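Local coordinates for protein FOKI restriction endonuclease (Planomicrobium okeanokoites, PDB 2FOK) that cleaves DNA as a type IIS restriction endonuclease, combining a recognition region of helix-turn-helix-related subdomains with a separate, metal-dependent cleavage domain, at residues Y159-R164 and I352-F357; D202-A207 and E259-A264; V287-Y292 and D369-F374. All coordinates share one frame; numbering follows the deposited sequence.

Contact 1 of 3, residues Y159-R164 and I352-F357; sequences YPPAIR and INTGIF
Pro160 and Gly355 bring their CA atoms within 4.0 Å of each other, where the first turn of helix 160-169 in recognition subdomain 2 meets the Schellman motif that ends helix 341-352 in the D3 domain. Gly355 carries the motif's positive phi (123°), and this part of the contact is tight. Gly355 CA makes a CH...O contact of 3.4 Å with Pro160 O, and any side chain here would drive its CB into that same oxygen. Thr354 O is wedged between the two prolines, 2.9 Å from Pro160 CB and equally near Pro161 N. Since that nitrogen has no hydrogen to give, the closeness is tight packing and not a hydrogen bond. Thr354 OG1 lies alongside the Pro161 ring, 4.0 Å from its CG, and is buried without a polar partner in the model; Trp10 packs against both residues.

The looser side runs out to partly exposed residues. Arg164 sends CG away from its backbone N (chi1 177°) and then bends at chi2, which lays the chain across Asn353, with CG 3.4 Å from Asn353 O. Its guanidinium is turned 36° from the Asn353 amide plane and has Ile352 O over one face, while NE is hydrogen-bonded to Asn183 O. One residue back along the helix, methyl CG2 of Ile163 meets the Phe357 ring obliquely, 3.7 Å from Phe357 CZ.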
loop_
_atom_site.group_PDB
_atom_site.type_symbol
_atom_site.label_atom_id
_atom_site.label_comp_id
_atom_site.label_asym_id
_atom_site.label_seq_id
_atom_site.Cartn_x
_atom_site.Cartn_y
_atom_site.Cartn_z
ATOM N N TYR A 159 6.881 11.593 13.305
ATOM C CA TYR A 159 6.362 10.922 12.110
ATOM C C TYR A 159 5.693 9.601 12.542
ATOM O O TYR A 159 6.370 8.626 12.854
ATOM C CB TYR A 159 7.541 10.673 11.153
ATOM C CG TYR A 159 7.152 10.093 9.814
ATOM C CD1 TYR A 159 6.207 10.723 9.011
ATOM C CD2 TYR A 159 7.672 8.871 9.387
ATOM C CE1 TYR A 159 5.783 10.152 7.834
ATOM C CE2 TYR A 159 7.248 8.293 8.203
ATOM C CZ TYR A 159 6.300 8.939 7.436
ATOM O OH TYR A 159 5.855 8.362 6.270
ATOM N N PRO A 160 4.351 9.551 12.546
ATOM C CA PRO A 160 3.643 8.336 12.966
ATOM C C PRO A 160 4.096 6.996 12.385
ATOM O O PRO A 160 4.409 6.078 13.141
ATOM C CB PRO A 160 2.166 8.648 12.681
ATOM C CG PRO A 160 2.087 10.130 12.664
ATOM C CD PRO A 160 3.418 10.622 12.147
ATOM N N PRO A 161 4.114 6.849 11.046
ATOM C CA PRO A 161 4.549 5.577 10.461
ATOM C C PRO A 161 5.832 4.998 11.044
ATOM O O PRO A 161 5.941 3.782 11.213
ATOM C CB PRO A 161 4.670 5.896 8.978
ATOM C CG PRO A 161 3.589 6.915 8.768
ATOM C CD PRO A 161 3.687 7.796 10.001
ATOM N N ALA A 162 6.799 5.864 11.340
ATOM C CA ALA A 162 8.068 5.433 11.926
ATOM C C ALA A 162 7.763 4.901 13.316
ATOM O O ALA A 162 8.262 3.857 13.719
ATOM C CB ALA A 162 9.038 6.603 12.015
ATOM N N ILE A 163 6.929 5.623 14.054
ATOM C CA ILE A 163 6.557 5.171 15.390
ATOM C C ILE A 163 5.839 3.828 15.276
ATOM O O ILE A 163 6.023 2.952 16.112
ATOM C CB ILE A 163 5.646 6.195 16.104
ATOM C CG1 ILE A 163 6.435 7.481 16.373
ATOM C CG2 ILE A 163 5.124 5.612 17.423
ATOM C CD1 ILE A 163 7.817 7.252 16.968
ATOM N N ARG A 164 5.029 3.670 14.232
ATOM C CA ARG A 164 4.306 2.420 14.006
ATOM C C ARG A 164 5.271 1.292 13.676
ATOM O O ARG A 164 5.091 0.172 14.136
ATOM C CB ARG A 164 3.306 2.555 12.856
ATOM C CG ARG A 164 2.582 1.257 12.548
ATOM C CD ARG A 164 1.963 0.663 13.823
ATOM N NE ARG A 164 0.952 -0.353 13.529
ATOM C CZ ARG A 164 0.208 -0.965 14.451
ATOM N NH1 ARG A 164 0.355 -0.672 15.734
ATOM N NH2 ARG A 164 -0.675 -1.888 14.090
ATOM N N ILE A 352 -4.729 3.702 13.911
ATOM C CA ILE A 352 -3.858 2.941 14.788
ATOM C C ILE A 352 -2.688 2.405 13.952
ATOM O O ILE A 352 -1.527 2.526 14.343
ATOM C CB ILE A 352 -4.654 1.764 15.435
ATOM C CG1 ILE A 352 -5.729 2.333 16.377
ATOM C CG2 ILE A 352 -3.714 0.816 16.187
ATOM C CD1 ILE A 352 -6.643 1.287 17.006
ATOM N N ASN A 353 -3.010 1.850 12.786
ATOM C CA ASN A 353 -2.013 1.275 11.887
ATOM C C ASN A 353 -1.022 2.264 11.254
ATOM O O ASN A 353 -0.084 1.858 10.553
ATOM C CB ASN A 353 -2.717 0.487 10.778
ATOM C CG ASN A 353 -3.008 -0.953 11.175
ATOM O OD1 ASN A 353 -2.759 -1.371 12.309
ATOM N ND2 ASN A 353 -3.536 -1.723 10.233
ATOM N N THR A 354 -1.211 3.557 11.482
ATOM C CA THR A 354 -0.277 4.516 10.913
ATOM C C THR A 354 0.596 5.199 11.969
ATOM O O THR A 354 1.440 6.027 11.636
ATOM C CB THR A 354 -1.011 5.561 10.012
ATOM O OG1 THR A 354 -0.223 6.755 9.896
ATOM C CG2 THR A 354 -2.355 5.889 10.565
ATOM N N GLY A 355 0.404 4.841 13.241
ATOM C CA GLY A 355 1.235 5.412 14.290
ATOM C C GLY A 355 0.588 6.151 15.452
ATOM O O GLY A 355 1.290 6.576 16.375
ATOM N N ILE A 356 -0.731 6.308 15.418
ATOM C CA ILE A 356 -1.452 7.008 16.472
ATOM C C ILE A 356 -1.978 5.999 17.496
ATOM O O ILE A 356 -2.501 4.951 17.124
ATOM C CB ILE A 356 -2.626 7.824 15.871
ATOM C CG1 ILE A 356 -2.086 8.785 14.801
ATOM C CG2 ILE A 356 -3.347 8.617 16.969
ATOM C CD1 ILE A 356 -2.771 8.661 13.457
ATOM N N PHE A 357 -1.832 6.316 18.784
ATOM C CA PHE A 357 -2.269 5.409 19.845
ATOM C C PHE A 357 -3.704 5.615 20.321
ATOM O O PHE A 357 -4.019 6.619 20.952
ATOM C CB PHE A 357 -1.339 5.522 21.055
ATOM C CG PHE A 357 0.096 5.225 20.746
ATOM C CD1 PHE A 357 0.505 3.927 20.464
ATOM C CD2 PHE A 357 1.040 6.245 20.727
ATOM C CE1 PHE A 357 1.842 3.650 20.164
ATOM C CE2 PHE A 357 2.379 5.976 20.430
ATOM C CZ PHE A 357 2.777 4.676 20.148
#

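Contact 2 of 3, residues D202-A207 and E259-A264; sequences DTLANA and EFISHA
Leu204 and Ala205, in the last turn of helix 197-205, pack on Glu259 and Ile261 of strand 258-267, a small helix-on-sheet contact within recognition subdomain 2. The strand is the middle one of a three-stranded antiparallel sheet; with strand 240-248 it pairs in a way consistent with the wing of a winged-helix domain. Only 184 Å² is buried between the two segments, and no hydrogen bond joins them.

The Glu259 side chain reaches the helix because it bends at chi2 (-65°), which lays its carboxylate over the helix end. OE1 of Glu259 comes to 3.3 Å from Leu204 CG, at the fork of the leucine, and OE2 sits 3.6 Å from Ala205 CA. Behind the carboxylate, Glu259 CG touches Ala205 CB at 4.1 Å. The apolar part lies farther along the strand, where methyl CD2 of Leu204 meets Ile261 CD1, also at 4.1 Å.

Across this contact the acid meets mainly carbon, and Leu204 O lies 4.0 Å from Glu259 OE2. Lys212 makes a long, weak ion pair with OE2 and would probably offset little of this, so the carboxylate may be harder to ionise than one in water.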
loop_
_atom_site.group_PDB
_atom_site.type_symbol
_atom_site.label_atom_id
_atom_site.label_comp_id
_atom_site.label_asym_id
_atom_site.label_seq_id
_atom_site.Cartn_x
_atom_site.Cartn_y
_atom_site.Cartn_z
ATOM N N ASP A 202 7.126 -18.460 -1.926
ATOM C CA ASP A 202 6.846 -19.606 -2.790
ATOM C C ASP A 202 7.263 -19.291 -4.231
ATOM O O ASP A 202 7.786 -20.142 -4.948
ATOM C CB ASP A 202 5.348 -19.905 -2.761
ATOM C CG ASP A 202 5.028 -21.212 -2.090
ATOM O OD1 ASP A 202 5.617 -22.240 -2.481
ATOM O OD2 ASP A 202 4.180 -21.214 -1.172
ATOM N N THR A 203 7.000 -18.060 -4.651
ATOM C CA THR A 203 7.335 -17.615 -5.991
ATOM C C THR A 203 8.841 -17.467 -6.101
ATOM O O THR A 203 9.406 -17.564 -7.185
ATOM C CB THR A 203 6.683 -16.258 -6.297
ATOM O OG1 THR A 203 5.263 -16.396 -6.239
ATOM C CG2 THR A 203 7.073 -15.769 -7.673
ATOM N N LEU A 204 9.479 -17.226 -4.962
ATOM C CA LEU A 204 10.925 -17.050 -4.891
ATOM C C LEU A 204 11.644 -18.394 -4.887
ATOM O O LEU A 204 12.690 -18.551 -5.515
ATOM C CB LEU A 204 11.283 -16.260 -3.621
ATOM C CG LEU A 204 12.758 -16.046 -3.273
ATOM C CD1 LEU A 204 13.491 -15.394 -4.446
ATOM C CD2 LEU A 204 12.851 -15.175 -2.038
ATOM N N ALA A 205 11.073 -19.362 -4.180
ATOM C CA ALA A 205 11.671 -20.684 -4.087
ATOM C C ALA A 205 11.670 -21.423 -5.413
ATOM O O ALA A 205 12.618 -22.132 -5.724
ATOM C CB ALA A 205 10.941 -21.512 -3.038
ATOM N N ASN A 206 10.608 -21.266 -6.197
ATOM C CA ASN A 206 10.517 -21.959 -7.475
ATOM C C ASN A 206 10.924 -21.107 -8.672
ATOM O O ASN A 206 10.620 -21.448 -9.817
ATOM C CB ASN A 206 9.101 -22.506 -7.662
ATOM C CG ASN A 206 8.176 -21.525 -8.354
ATOM O OD1 ASN A 206 7.138 -21.919 -8.887
ATOM N ND2 ASN A 206 8.540 -20.244 -8.351
ATOM N N ALA A 207 11.615 -20.005 -8.400
ATOM C CA ALA A 207 12.072 -19.102 -9.448
ATOM C C ALA A 207 13.507 -19.408 -9.873
ATOM O O ALA A 207 14.255 -20.058 -9.145
ATOM C CB ALA A 207 11.974 -17.660 -8.967
ATOM N N GLU A 259 15.715 -19.940 1.321
ATOM C CA GLU A 259 15.557 -18.591 0.804
ATOM C C GLU A 259 15.760 -17.579 1.918
ATOM O O GLU A 259 15.694 -17.920 3.096
ATOM C CB GLU A 259 14.161 -18.423 0.182
ATOM C CG GLU A 259 13.829 -19.449 -0.904
ATOM C CD GLU A 259 14.718 -19.314 -2.139
ATOM O OE1 GLU A 259 15.153 -18.181 -2.442
ATOM O OE2 GLU A 259 14.983 -20.337 -2.808
ATOM N N PHE A 260 16.019 -16.334 1.530
ATOM C CA PHE A 260 16.232 -15.247 2.478
ATOM C C PHE A 260 15.657 -13.950 1.937
ATOM O O PHE A 260 15.556 -13.766 0.724
ATOM C CB PHE A 260 17.727 -15.061 2.746
ATOM C CG PHE A 260 18.479 -14.435 1.600
ATOM C CD1 PHE A 260 18.923 -15.212 0.534
ATOM C CD2 PHE A 260 18.748 -13.067 1.590
ATOM C CE1 PHE A 260 19.634 -14.627 -0.533
ATOM C CE2 PHE A 260 19.448 -12.477 0.535
ATOM C CZ PHE A 260 19.893 -13.255 -0.527
ATOM N N ILE A 261 15.270 -13.064 2.854
ATOM C CA ILE A 261 14.730 -11.751 2.508
ATOM C C ILE A 261 15.671 -10.729 3.155
ATOM O O ILE A 261 15.827 -10.710 4.379
ATOM C CB ILE A 261 13.302 -11.554 3.071
ATOM C CG1 ILE A 261 12.304 -12.432 2.305
ATOM C CG2 ILE A 261 12.903 -10.095 2.976
ATOM C CD1 ILE A 261 12.366 -12.279 0.807
ATOM N N SER A 262 16.300 -9.888 2.338
ATOM C CA SER A 262 17.236 -8.897 2.858
ATOM C C SER A 262 16.572 -7.678 3.494
ATOM O O SER A 262 17.183 -6.987 4.310
ATOM C CB SER A 262 18.169 -8.450 1.743
ATOM O OG SER A 262 18.100 -9.347 0.653
ATOM N N HIS A 263 15.325 -7.412 3.120
ATOM C CA HIS A 263 14.596 -6.282 3.668
ATOM C C HIS A 263 13.865 -6.708 4.925
ATOM O O HIS A 263 12.636 -6.786 4.961
ATOM C CB HIS A 263 13.607 -5.729 2.638
ATOM C CG HIS A 263 14.267 -5.085 1.456
ATOM N ND1 HIS A 263 13.702 -5.077 0.198
ATOM C CD2 HIS A 263 15.456 -4.448 1.336
ATOM C CE1 HIS A 263 14.512 -4.465 -0.645
ATOM N NE2 HIS A 263 15.585 -4.073 0.019
ATOM N N ALA A 264 14.645 -7.007 5.955
ATOM C CA ALA A 264 14.108 -7.416 7.245
ATOM C C ALA A 264 14.752 -6.496 8.262
ATOM O O ALA A 264 15.850 -6.011 8.039
ATOM C CB ALA A 264 14.467 -8.853 7.532
#

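Contact 3 of 3, residues V287-Y292 and D369-F374; sequences VPKRVY and DHILQF
Lys289 and Ile371 form a single beta bridge between two irregular segments that run 40° apart, and the bonding pattern is that of a parallel pair. Lys289 N gives a hydrogen bond to His370 O at 2.9 Å, and Lys289 O takes one from Leu372 N at 3.2 Å, so the lysine grips the residues before and after its bridge partner.

The side chains around this bridge meet in three ways. Pro288 and His370 point the same way and lie side by side, with Pro288 CB over the imidazole face, 4.2 Å from the ring centroid of His370 and 12° off the ring normal, a CH-pi contact. Leu372 comes in beside it, its methyl CD1 3.7 Å from Pro288 CB.

Lys289 and Asp369, by contrast, cross at about a right angle. Asp369 CG swings away from its backbone N (chi1 -161°), while the lysine chain bends at chi3 and chi4, which brings its ammonium to the carboxylate. Lys289 NZ and Asp369 OD2 form a salt bridge, modelled at an implausibly short 2.4 Å; because OD2 is crowded in the model, its exact place, and with it the length of this bridge, is doubtful. The same NZ is hydrogen-bonded to Gly355 O, and OD2 accepts from Phe357 N. With an alanine here in place of Asp369, the buried Lys289 charge would probably be left without its counter-ion, and Phe357 N without this acceptor.

On the inner side the contact is apolar. Helix 303-319 packs on Val291, Ile371 and Phe374, its Leu314 touching both Val291 and Phe374. Val291 and Ile371 approach each other slantwise across the two segments, methyl to methyl, with Val291 CG2 3.7 Å from Ile371 CG2.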
loop_
_atom_site.group_PDB
_atom_site.type_symbol
_atom_site.label_atom_id
_atom_site.label_comp_id
_atom_site.label_asym_id
_atom_site.label_seq_id
_atom_site.Cartn_x
_atom_site.Cartn_y
_atom_site.Cartn_z
ATOM N N VAL A 287 7.223 13.420 21.624
ATOM C CA VAL A 287 7.348 14.403 20.565
ATOM C C VAL A 287 5.968 14.533 19.921
ATOM O O VAL A 287 5.386 13.536 19.494
ATOM C CB VAL A 287 8.370 13.937 19.511
ATOM C CG1 VAL A 287 8.467 14.960 18.405
ATOM C CG2 VAL A 287 9.733 13.698 20.173
ATOM N N PRO A 288 5.403 15.753 19.886
ATOM C CA PRO A 288 4.083 15.879 19.263
ATOM C C PRO A 288 4.130 15.362 17.825
ATOM O O PRO A 288 5.021 15.725 17.058
ATOM C CB PRO A 288 3.792 17.373 19.338
ATOM C CG PRO A 288 4.647 17.867 20.465
ATOM C CD PRO A 288 5.891 17.039 20.411
ATOM N N LYS A 289 3.175 14.513 17.461
ATOM C CA LYS A 289 3.147 13.949 16.112
ATOM C C LYS A 289 2.345 14.784 15.129
ATOM O O LYS A 289 1.283 15.303 15.463
ATOM C CB LYS A 289 2.600 12.524 16.147
ATOM C CG LYS A 289 3.628 11.501 16.603
ATOM C CD LYS A 289 3.059 10.090 16.587
ATOM C CE LYS A 289 1.913 9.931 17.546
ATOM N NZ LYS A 289 1.899 8.546 18.117
ATOM N N ARG A 290 2.879 14.907 13.916
ATOM C CA ARG A 290 2.264 15.670 12.842
ATOM C C ARG A 290 1.397 14.780 11.959
ATOM O O ARG A 290 1.867 13.762 11.443
ATOM C CB ARG A 290 3.343 16.317 11.972
ATOM C CG ARG A 290 3.879 17.650 12.481
ATOM C CD ARG A 290 4.564 18.424 11.344
ATOM N NE ARG A 290 5.569 19.368 11.836
ATOM C CZ ARG A 290 5.775 20.583 11.324
ATOM N NH1 ARG A 290 5.046 21.020 10.300
ATOM N NH2 ARG A 290 6.722 21.366 11.828
ATOM N N VAL A 291 0.134 15.178 11.788
ATOM C CA VAL A 291 -0.827 14.434 10.967
ATOM C C VAL A 291 -1.505 15.434 10.048
ATOM O O VAL A 291 -1.906 16.508 10.485
ATOM C CB VAL A 291 -1.931 13.755 11.832
ATOM C CG1 VAL A 291 -3.019 13.172 10.931
ATOM C CG2 VAL A 291 -1.322 12.665 12.721
ATOM N N TYR A 292 -1.631 15.090 8.776
ATOM C CA TYR A 292 -2.261 15.987 7.825
ATOM C C TYR A 292 -3.271 15.227 6.979
ATOM O O TYR A 292 -3.082 14.059 6.664
ATOM C CB TYR A 292 -1.207 16.651 6.919
ATOM C CG TYR A 292 0.138 15.962 6.959
ATOM C CD1 TYR A 292 1.067 16.264 7.958
ATOM C CD2 TYR A 292 0.441 14.932 6.065
ATOM C CE1 TYR A 292 2.258 15.551 8.074
ATOM C CE2 TYR A 292 1.632 14.211 6.173
ATOM C CZ TYR A 292 2.532 14.522 7.181
ATOM O OH TYR A 292 3.703 13.800 7.304
ATOM N N ASP A 369 -2.523 10.087 23.177
ATOM C CA ASP A 369 -1.362 10.508 22.404
ATOM C C ASP A 369 -1.286 12.038 22.371
ATOM O O ASP A 369 -2.075 12.713 23.013
ATOM C CB ASP A 369 -1.548 9.949 20.985
ATOM C CG ASP A 369 -0.268 9.888 20.189
ATOM O OD1 ASP A 369 0.642 10.718 20.419
ATOM O OD2 ASP A 369 -0.186 9.002 19.312
ATOM N N HIS A 370 -0.332 12.580 21.626
ATOM C CA HIS A 370 -0.219 14.027 21.485
ATOM C C HIS A 370 -0.072 14.377 20.002
ATOM O O HIS A 370 1.011 14.262 19.434
ATOM C CB HIS A 370 0.976 14.571 22.276
ATOM C CG HIS A 370 0.970 16.064 22.418
ATOM N ND1 HIS A 370 2.002 16.761 23.011
ATOM C CD2 HIS A 370 0.089 16.997 21.986
ATOM C CE1 HIS A 370 1.758 18.057 22.933
ATOM N NE2 HIS A 370 0.604 18.225 22.313
ATOM N N ILE A 371 -1.179 14.795 19.392
ATOM C CA ILE A 371 -1.231 15.170 17.982
ATOM C C ILE A 371 -1.404 16.693 17.847
ATOM O O ILE A 371 -2.148 17.310 18.621
ATOM C CB ILE A 371 -2.443 14.472 17.273
ATOM C CG1 ILE A 371 -2.596 13.039 17.790
ATOM C CG2 ILE A 371 -2.266 14.487 15.754
ATOM C CD1 ILE A 371 -1.433 12.109 17.438
ATOM N N LEU A 372 -0.735 17.300 16.868
ATOM C CA LEU A 372 -0.865 18.747 16.665
ATOM C C LEU A 372 -2.068 19.102 15.787
ATOM O O LEU A 372 -2.752 18.225 15.250
ATOM C CB LEU A 372 0.404 19.337 16.037
ATOM C CG LEU A 372 1.618 19.422 16.962
ATOM C CD1 LEU A 372 2.866 19.115 16.162
ATOM C CD2 LEU A 372 1.696 20.818 17.625
ATOM N N GLN A 373 -2.300 20.403 15.638
ATOM C CA GLN A 373 -3.413 20.924 14.850
ATOM C C GLN A 373 -3.188 20.873 13.343
ATOM O O GLN A 373 -2.283 21.519 12.819
ATOM C CB GLN A 373 -3.709 22.374 15.263
ATOM C CG GLN A 373 -2.594 23.357 14.932
ATOM C CD GLN A 373 -3.002 24.810 15.125
ATOM O OE1 GLN A 373 -2.382 25.714 14.565
ATOM N NE2 GLN A 373 -4.045 25.039 15.916
ATOM N N PHE A 374 -4.020 20.099 12.653
ATOM C CA PHE A 374 -3.942 19.982 11.200
ATOM C C PHE A 374 -5.223 20.563 10.613
ATOM O O PHE A 374 -6.271 20.535 11.251
ATOM C CB PHE A 374 -3.814 18.518 10.782
ATOM C CG PHE A 374 -4.913 17.638 11.299
ATOM C CD1 PHE A 374 -4.920 17.215 12.626
ATOM C CD2 PHE A 374 -5.932 17.213 10.455
ATOM C CE1 PHE A 374 -5.927 16.377 13.105
ATOM C CE2 PHE A 374 -6.942 16.377 10.923
ATOM C CZ PHE A 374 -6.941 15.956 12.252
#

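From the N terminus, residues 159-164 open the loop of contact 1, which closes only at 352-357. Within it contact 2 closes a shorter loop, from 202-207 to 259-264, entirely inside recognition subdomain 2. Next comes 287-292, the first half of contact 3, still ahead of 352-357; its partner 369-374 follows that segment, so contacts 1 and 3 cross along the chain. They also touch in space, their centres about 11 Å apart, with Pro160 CD 3.6 Å from Arg290 O. Together they tie the start of helix 160-169 to the turn after helix 341-352 and to the paired loops at 287-292 and 369-374. Contact 2 stands apart, its centre about 28 Å from that of contact 1 and about 38 Å from that of contact 3.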